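Local structure of sterol carrier protein 2 (Thermus thermophilus, 2CX7) at residues A11-L16 with G58-A63; S32-V37 with D73-A78; A50-L55 with K64-E69; A81-V86 with G100-K105. The protein probably binds sterols or other lipids in a hydrophobic cavity and carries them, as a member of the SCP-2 sterol transfer family. All blocks are in the same frame, centred on the assembly; numbering follows the deposited sequence.

Interaction 1. Residues A11-L16 with G58-A63; sequences AYCRKL and GACRGA
C13 and C60 are joined by a disulfide, with SG of C13 and SG of C60 2.0 Å apart. Each cysteine holds its SG anti to its own backbone N (chi1 -166° in C13, 172° in C60). This carries each SG off its backbone toward the other cysteine. The torsion about the S-S bond is -102°, close to a right-angle turn. The SG of C13 also lies 3.5 Å from the backbone N of G62, just past the cysteine on the strand.

Two apolar contacts accompany the disulfide. CB of A63 meets CB of C13 at 3.7 Å. CB of L16, about one helical turn beyond C13, comes 4.2 Å from CB of C60.

The disulfide links helix 6-17 to strand 59-67, at one edge of the mixed five-stranded sheet of this SCP-2 fold. Helix and strand run roughly antiparallel, with the C13 and C60 CA atoms 5.4 Å apart.

L16 also faces helix 116-127 through L122 and V125. Its carbonyl is close to a water that lies 2.8 Å from O of L16 and 2.8 Å from O of G58. This water sits between the helix and the turn that leads into the strand. The side chain of N17, just past the helical segment, accepts a hydrogen bond from N of C60.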
loop_
_atom_site.group_PDB
_atom_site.type_symbol
_atom_site.label_atom_id
_atom_site.label_comp_id
_atom_site.label_asym_id
_atom_site.label_seq_id
_atom_site.Cartn_x
_atom_site.Cartn_y
_atom_site.Cartn_z
ATOM N N ALA A 11 10.585 -6.350 -3.622
ATOM C CA ALA A 11 11.548 -5.591 -2.839
ATOM C C ALA A 11 10.869 -4.936 -1.642
ATOM O O ALA A 11 11.483 -4.762 -0.592
ATOM C CB ALA A 11 12.214 -4.524 -3.709
ATOM N N TYR A 12 9.601 -4.570 -1.815
ATOM C CA TYR A 12 8.834 -3.920 -0.753
ATOM C C TYR A 12 8.533 -4.914 0.372
ATOM O O TYR A 12 8.707 -4.600 1.548
ATOM C CB TYR A 12 7.543 -3.357 -1.344
ATOM C CG TYR A 12 6.659 -2.592 -0.385
ATOM C CD1 TYR A 12 7.201 -1.849 0.665
ATOM C CD2 TYR A 12 5.281 -2.537 -0.591
ATOM C CE1 TYR A 12 6.390 -1.061 1.482
ATOM C CE2 TYR A 12 4.464 -1.756 0.213
ATOM C CZ TYR A 12 5.021 -1.017 1.242
ATOM O OH TYR A 12 4.212 -0.202 1.995
ATOM N N CYS A 13 8.093 -6.112 0.005
ATOM C CA CYS A 13 7.787 -7.146 0.999
ATOM C C CYS A 13 9.039 -7.411 1.822
ATOM O O CYS A 13 8.980 -7.480 3.048
ATOM C CB CYS A 13 7.323 -8.426 0.303
ATOM S SG CYS A 13 6.503 -9.722 1.315
ATOM N N ARG A 14 10.180 -7.536 1.152
ATOM C CA ARG A 14 11.439 -7.776 1.843
ATOM C C ARG A 14 11.780 -6.628 2.785
ATOM O O ARG A 14 12.174 -6.854 3.929
ATOM C CB ARG A 14 12.574 -7.965 0.828
ATOM C CG ARG A 14 13.906 -8.272 1.471
ATOM C CD ARG A 14 14.997 -8.481 0.436
ATOM N NE ARG A 14 16.252 -8.877 1.066
ATOM C CZ ARG A 14 17.422 -8.937 0.436
ATOM N NH1 ARG A 14 17.504 -8.626 -0.853
ATOM N NH2 ARG A 14 18.513 -9.302 1.097
ATOM N N LYS A 15 11.629 -5.392 2.310
ATOM C CA LYS A 15 11.925 -4.221 3.131
ATOM C C LYS A 15 11.039 -4.170 4.372
ATOM O O LYS A 15 11.486 -3.768 5.447
ATOM C CB LYS A 15 11.743 -2.935 2.323
ATOM C CG LYS A 15 12.988 -2.485 1.579
ATOM C CD LYS A 15 14.081 -2.032 2.543
ATOM C CE LYS A 15 15.234 -1.386 1.783
ATOM N NZ LYS A 15 16.285 -0.823 2.681
ATOM N N LEU A 16 9.782 -4.569 4.218
ATOM C CA LEU A 16 8.860 -4.582 5.351
ATOM C C LEU A 16 9.299 -5.629 6.365
ATOM O O LEU A 16 9.202 -5.414 7.561
ATOM C CB LEU A 16 7.432 -4.884 4.884
ATOM C CG LEU A 16 6.702 -3.755 4.146
ATOM C CD1 LEU A 16 5.397 -4.288 3.582
ATOM C CD2 LEU A 16 6.435 -2.582 5.112
ATOM N N GLY A 58 3.007 -8.124 11.727
ATOM C CA GLY A 58 4.287 -7.451 11.609
ATOM C C GLY A 58 5.152 -7.905 10.454
ATOM O O GLY A 58 6.159 -7.265 10.143
ATOM N N ALA A 59 4.768 -9.005 9.818
ATOM C CA ALA A 59 5.525 -9.532 8.694
ATOM C C ALA A 59 4.776 -9.408 7.377
ATOM O O ALA A 59 3.560 -9.178 7.342
ATOM C CB ALA A 59 5.857 -11.008 8.941
ATOM N N CYS A 60 5.526 -9.534 6.287
ATOM C CA CYS A 60 4.935 -9.534 4.965
ATOM C C CYS A 60 5.161 -10.971 4.505
ATOM O O CYS A 60 6.298 -11.381 4.259
ATOM C CB CYS A 60 5.637 -8.553 4.012
ATOM S SG CYS A 60 4.993 -8.770 2.323
ATOM N N ARG A 61 4.079 -11.742 4.421
ATOM C CA ARG A 61 4.152 -13.140 4.016
ATOM C C ARG A 61 4.242 -13.306 2.511
ATOM O O ARG A 61 4.497 -14.399 2.015
ATOM C CB ARG A 61 2.937 -13.897 4.537
ATOM C CG ARG A 61 2.819 -13.884 6.045
ATOM C CD ARG A 61 1.680 -14.762 6.538
ATOM N NE ARG A 61 0.391 -14.419 5.942
ATOM C CZ ARG A 61 -0.770 -14.944 6.330
ATOM N NH1 ARG A 61 -0.800 -15.831 7.319
ATOM N NH2 ARG A 61 -1.898 -14.597 5.724
ATOM N N GLY A 62 4.026 -12.216 1.784
ATOM C CA GLY A 62 4.091 -12.275 0.337
ATOM C C GLY A 62 3.503 -11.029 -0.288
ATOM O O GLY A 62 2.660 -10.357 0.307
ATOM N N ALA A 63 3.966 -10.709 -1.489
ATOM C CA ALA A 63 3.475 -9.540 -2.202
ATOM C C ALA A 63 3.376 -9.902 -3.676
ATOM O O ALA A 63 3.907 -10.923 -4.109
ATOM C CB ALA A 63 4.425 -8.380 -2.006
HETATM O O HOH W 1 8.887 -7.027 9.784
#

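Interaction 2. Residues S32-V37 with D73-A78; sequences SLALAV and DFVIEA
S32 and D73 open the contact with a cluster of polar bonds. N of S32 donates to OD2 of D73 at 2.9 Å, on the anti side of the carboxylate. N of D73 donates back to OG of S32, also at 2.9 Å. This OG sits between its own backbone N and carbonyl carbon (chi1 52°). A weak bond runs from the same hydroxyl to OD2 at 3.4 Å. OD2 thus takes the N-H of S32 and, weakly, its hydroxyl, while OG of S32 takes the N-H of D73.

Backbone bonds follow in a parallel ladder. F74 and I76 donate to O of S32 and A34, and A34 and A36 donate to O of F74 and I76. A78 closes the series on O of A36. The bond from N of I76 to O of A34 is straight, 179° at the hydrogen.

Apolar contacts occur on both faces. CD1 of L33 touches CB of F74 at 3.8 Å, the two side chains crossing at about a right angle. It also meets CD1 of I76 at 4.1 Å. On the other face CB of A34 meets CG2 of V75 at 4.1 Å.

The two strands lie centrally in the sheet, between 49-56 beside S32-V37 and 103-106 beside D73-A78. W83 of helix 80-86 packs over the face that carries L35, V37 and A78.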
loop_
_atom_site.group_PDB
_atom_site.type_symbol
_atom_site.label_atom_id
_atom_site.label_comp_id
_atom_site.label_asym_id
_atom_site.label_seq_id
_atom_site.Cartn_x
_atom_site.Cartn_y
_atom_site.Cartn_z
ATOM N N SER A 32 -5.037 -8.859 4.179
ATOM C CA SER A 32 -4.299 -8.466 2.981
ATOM C C SER A 32 -4.636 -7.012 2.665
ATOM O O SER A 32 -5.704 -6.520 3.030
ATOM C CB SER A 32 -4.664 -9.375 1.802
ATOM O OG SER A 32 -6.066 -9.447 1.607
ATOM N N LEU A 33 -3.716 -6.322 2.003
ATOM C CA LEU A 33 -3.924 -4.922 1.654
ATOM C C LEU A 33 -3.504 -4.694 0.220
ATOM O O LEU A 33 -2.389 -5.056 -0.170
ATOM C CB LEU A 33 -3.086 -4.013 2.571
ATOM C CG LEU A 33 -2.972 -2.521 2.215
ATOM C CD1 LEU A 33 -4.319 -1.834 2.402
ATOM C CD2 LEU A 33 -1.923 -1.856 3.128
ATOM N N ALA A 34 -4.394 -4.091 -0.561
ATOM C CA ALA A 34 -4.093 -3.792 -1.947
ATOM C C ALA A 34 -3.957 -2.295 -2.132
ATOM O O ALA A 34 -4.817 -1.520 -1.693
ATOM C CB ALA A 34 -5.192 -4.328 -2.864
ATOM N N LEU A 35 -2.856 -1.897 -2.762
ATOM C CA LEU A 35 -2.593 -0.505 -3.083
ATOM C C LEU A 35 -2.876 -0.469 -4.585
ATOM O O LEU A 35 -2.079 -0.955 -5.401
ATOM C CB LEU A 35 -1.140 -0.157 -2.779
ATOM C CG LEU A 35 -0.688 -0.490 -1.354
ATOM C CD1 LEU A 35 0.740 -0.005 -1.162
ATOM C CD2 LEU A 35 -1.641 0.151 -0.331
ATOM N N ALA A 36 -4.024 0.093 -4.941
ATOM C CA ALA A 36 -4.470 0.118 -6.326
ATOM C C ALA A 36 -4.360 1.452 -7.058
ATOM O O ALA A 36 -4.691 2.508 -6.512
ATOM C CB ALA A 36 -5.910 -0.380 -6.389
ATOM N N VAL A 37 -3.892 1.366 -8.303
ATOM C CA VAL A 37 -3.739 2.508 -9.201
ATOM C C VAL A 37 -4.879 2.425 -10.209
ATOM O O VAL A 37 -5.063 1.386 -10.847
ATOM C CB VAL A 37 -2.390 2.449 -9.981
ATOM C CG1 VAL A 37 -2.300 3.620 -10.967
ATOM C CG2 VAL A 37 -1.219 2.492 -9.014
ATOM N N ASP A 73 -8.425 -7.825 1.705
ATOM C CA ASP A 73 -9.301 -7.478 2.813
ATOM C C ASP A 73 -9.492 -5.964 2.851
ATOM O O ASP A 73 -10.555 -5.466 3.203
ATOM C CB ASP A 73 -8.706 -7.967 4.132
ATOM C CG ASP A 73 -8.701 -9.472 4.235
ATOM O OD1 ASP A 73 -9.776 -10.082 4.036
ATOM O OD2 ASP A 73 -7.631 -10.044 4.515
ATOM N N PHE A 74 -8.439 -5.234 2.500
ATOM C CA PHE A 74 -8.508 -3.785 2.452
ATOM C C PHE A 74 -7.984 -3.348 1.096
ATOM O O PHE A 74 -6.975 -3.861 0.620
ATOM C CB PHE A 74 -7.665 -3.151 3.559
ATOM C CG PHE A 74 -8.183 -3.423 4.943
ATOM C CD1 PHE A 74 -7.859 -4.604 5.602
ATOM C CD2 PHE A 74 -9.007 -2.498 5.581
ATOM C CE1 PHE A 74 -8.350 -4.863 6.884
ATOM C CE2 PHE A 74 -9.506 -2.742 6.858
ATOM C CZ PHE A 74 -9.175 -3.928 7.511
ATOM N N VAL A 75 -8.684 -2.410 0.473
ATOM C CA VAL A 75 -8.278 -1.900 -0.822
ATOM C C VAL A 75 -8.273 -0.381 -0.785
ATOM O O VAL A 75 -9.284 0.246 -0.455
ATOM C CB VAL A 75 -9.223 -2.376 -1.942
ATOM C CG1 VAL A 75 -8.811 -1.764 -3.271
ATOM C CG2 VAL A 75 -9.181 -3.890 -2.029
ATOM N N ILE A 76 -7.112 0.197 -1.078
ATOM C CA ILE A 76 -6.955 1.649 -1.117
ATOM C C ILE A 76 -6.586 1.990 -2.554
ATOM O O ILE A 76 -5.535 1.585 -3.059
ATOM C CB ILE A 76 -5.839 2.148 -0.197
ATOM C CG1 ILE A 76 -6.116 1.724 1.247
ATOM C CG2 ILE A 76 -5.755 3.678 -0.293
ATOM C CD1 ILE A 76 -5.036 2.153 2.234
ATOM N N GLU A 77 -7.456 2.752 -3.198
ATOM C CA GLU A 77 -7.291 3.122 -4.599
ATOM C C GLU A 77 -6.983 4.605 -4.784
ATOM O O GLU A 77 -7.435 5.445 -3.996
ATOM C CB GLU A 77 -8.582 2.750 -5.336
ATOM C CG GLU A 77 -8.726 3.285 -6.737
ATOM C CD GLU A 77 -10.147 3.087 -7.254
ATOM O OE1 GLU A 77 -10.542 1.920 -7.462
ATOM O OE2 GLU A 77 -10.869 4.097 -7.432
ATOM N N ALA A 78 -6.249 4.926 -5.846
ATOM C CA ALA A 78 -5.890 6.312 -6.116
ATOM C C ALA A 78 -5.323 6.467 -7.517
ATOM O O ALA A 78 -4.983 5.475 -8.179
ATOM C CB ALA A 78 -4.862 6.789 -5.085
#

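Interaction 3. Residues A50-L55 with K64-E69; sequences AVVLDL and KAVEGE
A50 and V66 form an antiparallel hydrogen-bonded pair, with two 2.8 Å bonds: N of A50 to O of V66 and N of V66 to O of A50. V51 and A65 follow as the non-hydrogen-bonded pair, with CA atoms 4.4 Å apart. Next, N of V52 donates to O of K64 at 2.8 Å, almost straight at 170°. The return bond, N of K64 to O of V52, is weak.

CA-H...O contacts accompany these bonds. CA of A65 comes 3.2 Å from O of A50, and CA of V51 comes near O of K64.

The segments belong to a beta hairpin of strands 49-56 and 59-67, at the edge of the SCP-2 sheet. The N-to-C directions of the short strand segments differ by 140°, well short of 180°, so the pair is twisted.

On the face with A50, V52 and V66, K64 and V52 make the closest side-chain contact. CG of K64 lies between its backbone N and carbonyl carbon (chi1 63°), and the chain beyond is extended. The aliphatic part runs across the valine: CG and CE of K64 each come 4.1 Å from CB of V52. CG2 of V52 and CG2 of V66 approach more loosely, at 4.5 Å. A70 borders this face too, touching A50 and V52.

On the opposite face V51 meets W8 and A9 of helix 6-17. E6 of the same helix accepts a hydrogen bond from N of A65, and its side chain also touches that of K64.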
loop_
_atom_site.group_PDB
_atom_site.type_symbol
_atom_site.label_atom_id
_atom_site.label_comp_id
_atom_site.label_asym_id
_atom_site.label_seq_id
_atom_site.Cartn_x
_atom_site.Cartn_y
_atom_site.Cartn_z
ATOM N N ALA A 50 -2.063 -2.959 -9.305
ATOM C CA ALA A 50 -2.070 -2.936 -7.856
ATOM C C ALA A 50 -0.943 -3.769 -7.284
ATOM O O ALA A 50 -0.373 -4.622 -7.966
ATOM C CB ALA A 50 -3.400 -3.469 -7.346
ATOM N N VAL A 51 -0.608 -3.492 -6.031
ATOM C CA VAL A 51 0.389 -4.268 -5.319
ATOM C C VAL A 51 -0.432 -4.805 -4.159
ATOM O O VAL A 51 -1.026 -4.035 -3.404
ATOM C CB VAL A 51 1.544 -3.419 -4.792
ATOM C CG1 VAL A 51 2.398 -4.247 -3.839
ATOM C CG2 VAL A 51 2.418 -2.939 -5.958
ATOM N N VAL A 52 -0.481 -6.125 -4.036
ATOM C CA VAL A 52 -1.259 -6.761 -2.989
ATOM C C VAL A 52 -0.297 -7.375 -1.984
ATOM O O VAL A 52 0.556 -8.193 -2.343
ATOM C CB VAL A 52 -2.197 -7.833 -3.594
ATOM C CG1 VAL A 52 -3.094 -8.427 -2.516
ATOM C CG2 VAL A 52 -3.045 -7.195 -4.701
ATOM N N LEU A 53 -0.432 -6.941 -0.732
ATOM C CA LEU A 53 0.417 -7.396 0.360
ATOM C C LEU A 53 -0.312 -8.363 1.294
ATOM O O LEU A 53 -1.398 -8.061 1.791
ATOM C CB LEU A 53 0.886 -6.194 1.178
ATOM C CG LEU A 53 1.478 -5.003 0.417
ATOM C CD1 LEU A 53 1.495 -3.761 1.309
ATOM C CD2 LEU A 53 2.876 -5.356 -0.058
ATOM N N ASP A 54 0.288 -9.527 1.514
ATOM C CA ASP A 54 -0.259 -10.532 2.431
ATOM C C ASP A 54 0.434 -10.223 3.755
ATOM O O ASP A 54 1.492 -10.776 4.058
ATOM C CB ASP A 54 0.110 -11.936 1.941
ATOM C CG ASP A 54 -0.423 -13.038 2.842
ATOM O OD1 ASP A 54 -1.136 -12.738 3.822
ATOM O OD2 ASP A 54 -0.125 -14.216 2.563
ATOM N N LEU A 55 -0.155 -9.321 4.534
ATOM C CA LEU A 55 0.436 -8.886 5.794
ATOM C C LEU A 55 -0.076 -9.682 6.989
ATOM O O LEU A 55 -1.256 -10.008 7.052
ATOM C CB LEU A 55 0.140 -7.396 5.990
ATOM C CG LEU A 55 0.586 -6.476 4.843
ATOM C CD1 LEU A 55 0.038 -5.085 5.040
ATOM C CD2 LEU A 55 2.108 -6.455 4.761
ATOM N N LYS A 64 2.684 -9.080 -4.448
ATOM C CA LYS A 64 2.553 -9.348 -5.870
ATOM C C LYS A 64 1.942 -8.149 -6.561
ATOM O O LYS A 64 1.091 -7.460 -5.992
ATOM C CB LYS A 64 1.667 -10.573 -6.110
ATOM C CG LYS A 64 0.235 -10.405 -5.635
ATOM C CD LYS A 64 -0.598 -11.625 -5.964
ATOM C CE LYS A 64 -2.013 -11.467 -5.454
ATOM N NZ LYS A 64 -2.834 -12.670 -5.740
ATOM N N ALA A 65 2.408 -7.889 -7.776
ATOM C CA ALA A 65 1.876 -6.798 -8.571
ATOM C C ALA A 65 0.860 -7.470 -9.475
ATOM O O ALA A 65 1.131 -8.525 -10.068
ATOM C CB ALA A 65 2.976 -6.142 -9.394
ATOM N N VAL A 66 -0.320 -6.879 -9.563
ATOM C CA VAL A 66 -1.366 -7.437 -10.385
ATOM C C VAL A 66 -1.918 -6.392 -11.334
ATOM O O VAL A 66 -2.156 -5.244 -10.953
ATOM C CB VAL A 66 -2.519 -7.990 -9.521
ATOM C CG1 VAL A 66 -3.631 -8.531 -10.409
ATOM C CG2 VAL A 66 -1.997 -9.082 -8.607
ATOM N N GLU A 67 -2.092 -6.799 -12.584
ATOM C CA GLU A 67 -2.646 -5.929 -13.599
ATOM C C GLU A 67 -4.156 -5.990 -13.412
ATOM O O GLU A 67 -4.712 -7.065 -13.187
ATOM C CB GLU A 67 -2.257 -6.442 -14.984
ATOM C CG GLU A 67 -2.871 -5.678 -16.136
ATOM C CD GLU A 67 -2.470 -6.260 -17.476
ATOM O OE1 GLU A 67 -2.688 -7.475 -17.687
ATOM O OE2 GLU A 67 -1.935 -5.507 -18.317
ATOM N N GLY A 68 -4.814 -4.839 -13.479
ATOM C CA GLY A 68 -6.256 -4.799 -13.315
ATOM C C GLY A 68 -6.694 -4.794 -11.862
ATOM O O GLY A 68 -5.948 -4.369 -10.977
ATOM N N GLU A 69 -7.908 -5.279 -11.621
ATOM C CA GLU A 69 -8.484 -5.340 -10.281
ATOM C C GLU A 69 -7.801 -6.371 -9.398
ATOM O O GLU A 69 -7.458 -7.460 -9.857
ATOM C CB GLU A 69 -9.974 -5.676 -10.364
ATOM C CG GLU A 69 -10.840 -4.577 -10.939
ATOM C CD GLU A 69 -10.750 -3.288 -10.144
ATOM O OE1 GLU A 69 -10.462 -3.351 -8.926
ATOM O OE2 GLU A 69 -10.980 -2.212 -10.735
#

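Interaction 4. Residues A81-V86 with G100-K105; sequences ATWQEV and GLLELK
L102 places one methyl, CD2, over the indole of W83. CD2 is 3.8 Å from the centre of the six-membered ring and only 7° off the ring normal, a CH-pi contact over the face. The leucine and tryptophan side chains cross at about a right angle.

The same CD2 is bordered by two more residues of the helix. CG2 of T82 lies 4.0 Å away and CG2 of V86 4.1 Å away. One leucine methyl thus sits in a notch made by T82, W83 and V86. OG1 of T82 lies anti to the carbonyl carbon (chi1 -58°), which leaves CG2 anti to the backbone N. This CG2 also reaches O of L101 at 3.7 Å. The hydroxyl side is joined by water: OG1 of T82 is 2.6 Å from a water that donates to O of L101 at 2.8 Å.

Further out, the indole is fixed by a hydrogen bond from its NE1 to O of A36. F4 meets the ring edge-to-face. L102 is backed by A96 and L97 of helix 93-99, by I76 and A78 of strand 74-78, and by a backbone bond to A96. L91 lies against T82 and V86.

The contact is largely apolar, with a water at its edge. Helix 80-86 packs through W83 on one face of the central sheet, and L102, leading into strand 103-106, touches both it and helix 93-99, an alpha/beta layering that belongs to the SCP-2 fold.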
loop_
_atom_site.group_PDB
_atom_site.type_symbol
_atom_site.label_atom_id
_atom_site.label_comp_id
_atom_site.label_asym_id
_atom_site.label_seq_id
_atom_site.Cartn_x
_atom_site.Cartn_y
_atom_site.Cartn_z
ATOM N N ALA A 81 -0.647 9.554 -9.955
ATOM C CA ALA A 81 0.012 10.764 -9.469
ATOM C C ALA A 81 -0.047 10.883 -7.956
ATOM O O ALA A 81 0.927 11.299 -7.317
ATOM C CB ALA A 81 -0.603 11.993 -10.106
ATOM N N THR A 82 -1.195 10.526 -7.385
ATOM C CA THR A 82 -1.374 10.575 -5.945
ATOM C C THR A 82 -0.447 9.574 -5.281
ATOM O O THR A 82 0.254 9.912 -4.319
ATOM C CB THR A 82 -2.828 10.258 -5.562
ATOM O OG1 THR A 82 -3.686 11.205 -6.205
ATOM C CG2 THR A 82 -3.022 10.362 -4.056
ATOM N N TRP A 83 -0.427 8.344 -5.787
ATOM C CA TRP A 83 0.453 7.331 -5.207
ATOM C C TRP A 83 1.913 7.760 -5.309
ATOM O O TRP A 83 2.695 7.521 -4.392
ATOM C CB TRP A 83 0.266 5.970 -5.889
ATOM C CG TRP A 83 -0.875 5.158 -5.337
ATOM C CD1 TRP A 83 -1.947 4.664 -6.034
ATOM C CD2 TRP A 83 -1.055 4.746 -3.982
ATOM N NE1 TRP A 83 -2.780 3.975 -5.191
ATOM C CE2 TRP A 83 -2.258 4.006 -3.926
ATOM C CE3 TRP A 83 -0.318 4.928 -2.803
ATOM C CZ2 TRP A 83 -2.738 3.451 -2.739
ATOM C CZ3 TRP A 83 -0.801 4.376 -1.621
ATOM C CH2 TRP A 83 -2.001 3.645 -1.600
ATOM N N GLN A 84 2.286 8.395 -6.419
ATOM C CA GLN A 84 3.673 8.842 -6.568
ATOM C C GLN A 84 4.001 9.846 -5.462
ATOM O O GLN A 84 5.072 9.790 -4.852
ATOM C CB GLN A 84 3.901 9.468 -7.948
ATOM C CG GLN A 84 3.871 8.441 -9.079
ATOM C CD GLN A 84 4.024 9.071 -10.452
ATOM O OE1 GLN A 84 3.489 10.145 -10.709
ATOM N NE2 GLN A 84 4.737 8.390 -11.348
ATOM N N GLU A 85 3.079 10.754 -5.196
ATOM C CA GLU A 85 3.292 11.733 -4.142
ATOM C C GLU A 85 3.410 11.073 -2.780
ATOM O O GLU A 85 4.320 11.389 -2.011
ATOM C CB GLU A 85 2.148 12.740 -4.134
ATOM C CG GLU A 85 2.223 13.714 -5.279
ATOM C CD GLU A 85 0.862 14.102 -5.792
ATOM O OE1 GLU A 85 -0.093 14.117 -4.989
ATOM O OE2 GLU A 85 0.753 14.404 -7.003
ATOM N N VAL A 86 2.506 10.140 -2.483
ATOM C CA VAL A 86 2.526 9.468 -1.189
ATOM C C VAL A 86 3.765 8.611 -0.988
ATOM O O VAL A 86 4.474 8.750 0.012
ATOM C CB VAL A 86 1.265 8.574 -0.984
ATOM C CG1 VAL A 86 1.388 7.763 0.322
ATOM C CG2 VAL A 86 0.023 9.439 -0.916
ATOM N N GLY A 100 -9.923 11.602 1.009
ATOM C CA GLY A 100 -10.362 10.777 -0.106
ATOM C C GLY A 100 -9.401 10.753 -1.288
ATOM O O GLY A 100 -9.721 10.153 -2.318
ATOM N N LEU A 101 -8.247 11.411 -1.168
ATOM C CA LEU A 101 -7.245 11.391 -2.245
ATOM C C LEU A 101 -6.829 9.929 -2.388
ATOM O O LEU A 101 -6.602 9.432 -3.498
ATOM C CB LEU A 101 -6.051 12.286 -1.889
ATOM C CG LEU A 101 -6.364 13.783 -1.964
ATOM C CD1 LEU A 101 -5.201 14.600 -1.407
ATOM C CD2 LEU A 101 -6.647 14.157 -3.417
ATOM N N LEU A 102 -6.693 9.253 -1.249
ATOM C CA LEU A 102 -6.433 7.824 -1.234
ATOM C C LEU A 102 -7.839 7.386 -0.840
ATOM O O LEU A 102 -8.337 7.781 0.213
ATOM C CB LEU A 102 -5.436 7.416 -0.143
ATOM C CG LEU A 102 -3.963 7.815 -0.317
ATOM C CD1 LEU A 102 -3.175 7.272 0.864
ATOM C CD2 LEU A 102 -3.403 7.259 -1.630
ATOM N N GLU A 103 -8.478 6.599 -1.690
ATOM C CA GLU A 103 -9.845 6.172 -1.438
ATOM C C GLU A 103 -9.944 4.749 -0.908
ATOM O O GLU A 103 -9.470 3.799 -1.533
ATOM C CB GLU A 103 -10.673 6.334 -2.727
ATOM C CG GLU A 103 -12.082 5.755 -2.655
ATOM C CD GLU A 103 -12.950 6.135 -3.852
ATOM O OE1 GLU A 103 -12.413 6.227 -4.974
ATOM O OE2 GLU A 103 -14.178 6.324 -3.671
ATOM N N LEU A 104 -10.549 4.606 0.261
ATOM C CA LEU A 104 -10.716 3.281 0.841
ATOM C C LEU A 104 -11.905 2.621 0.145
ATOM O O LEU A 104 -13.066 2.920 0.440
ATOM C CB LEU A 104 -10.958 3.385 2.346
ATOM C CG LEU A 104 -10.987 2.047 3.093
ATOM C CD1 LEU A 104 -9.601 1.394 3.034
ATOM C CD2 LEU A 104 -11.403 2.280 4.541
ATOM N N LYS A 105 -11.604 1.732 -0.793
ATOM C CA LYS A 105 -12.629 1.037 -1.568
ATOM C C LYS A 105 -13.220 -0.188 -0.877
ATOM O O LYS A 105 -14.367 -0.569 -1.138
ATOM C CB LYS A 105 -12.053 0.624 -2.918
ATOM C CG LYS A 105 -11.771 1.785 -3.856
ATOM C CD LYS A 105 -13.060 2.455 -4.303
ATOM C CE LYS A 105 -12.812 3.374 -5.485
ATOM N NZ LYS A 105 -14.046 4.061 -5.974
HETATM O O HOH W 2 -6.018 10.015 -6.172
#

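In the fold
All four interactions reach one mixed sheet, in the strand order 59-67, 49-56, 32-37, 74-78, 103-106. Interactions 2 and 3 are closest, with centres about 8 Å apart, and are joined by probable backbone hydrogen bonds between L33 and L53 and between L35 and V51. Interactions 1 and 3 share strand 59-67 and meet through the salt bridge of R61 with D54. W83 ties interaction 4 to interaction 2, with centres about 10 Å apart. Interactions 1 and 4 lie on opposite sides of the chain's centre, about 21 Å between centres. Lipid binding in this family probably involves the apolar region between sheet and helices; these contacts do not themselves define a binding site.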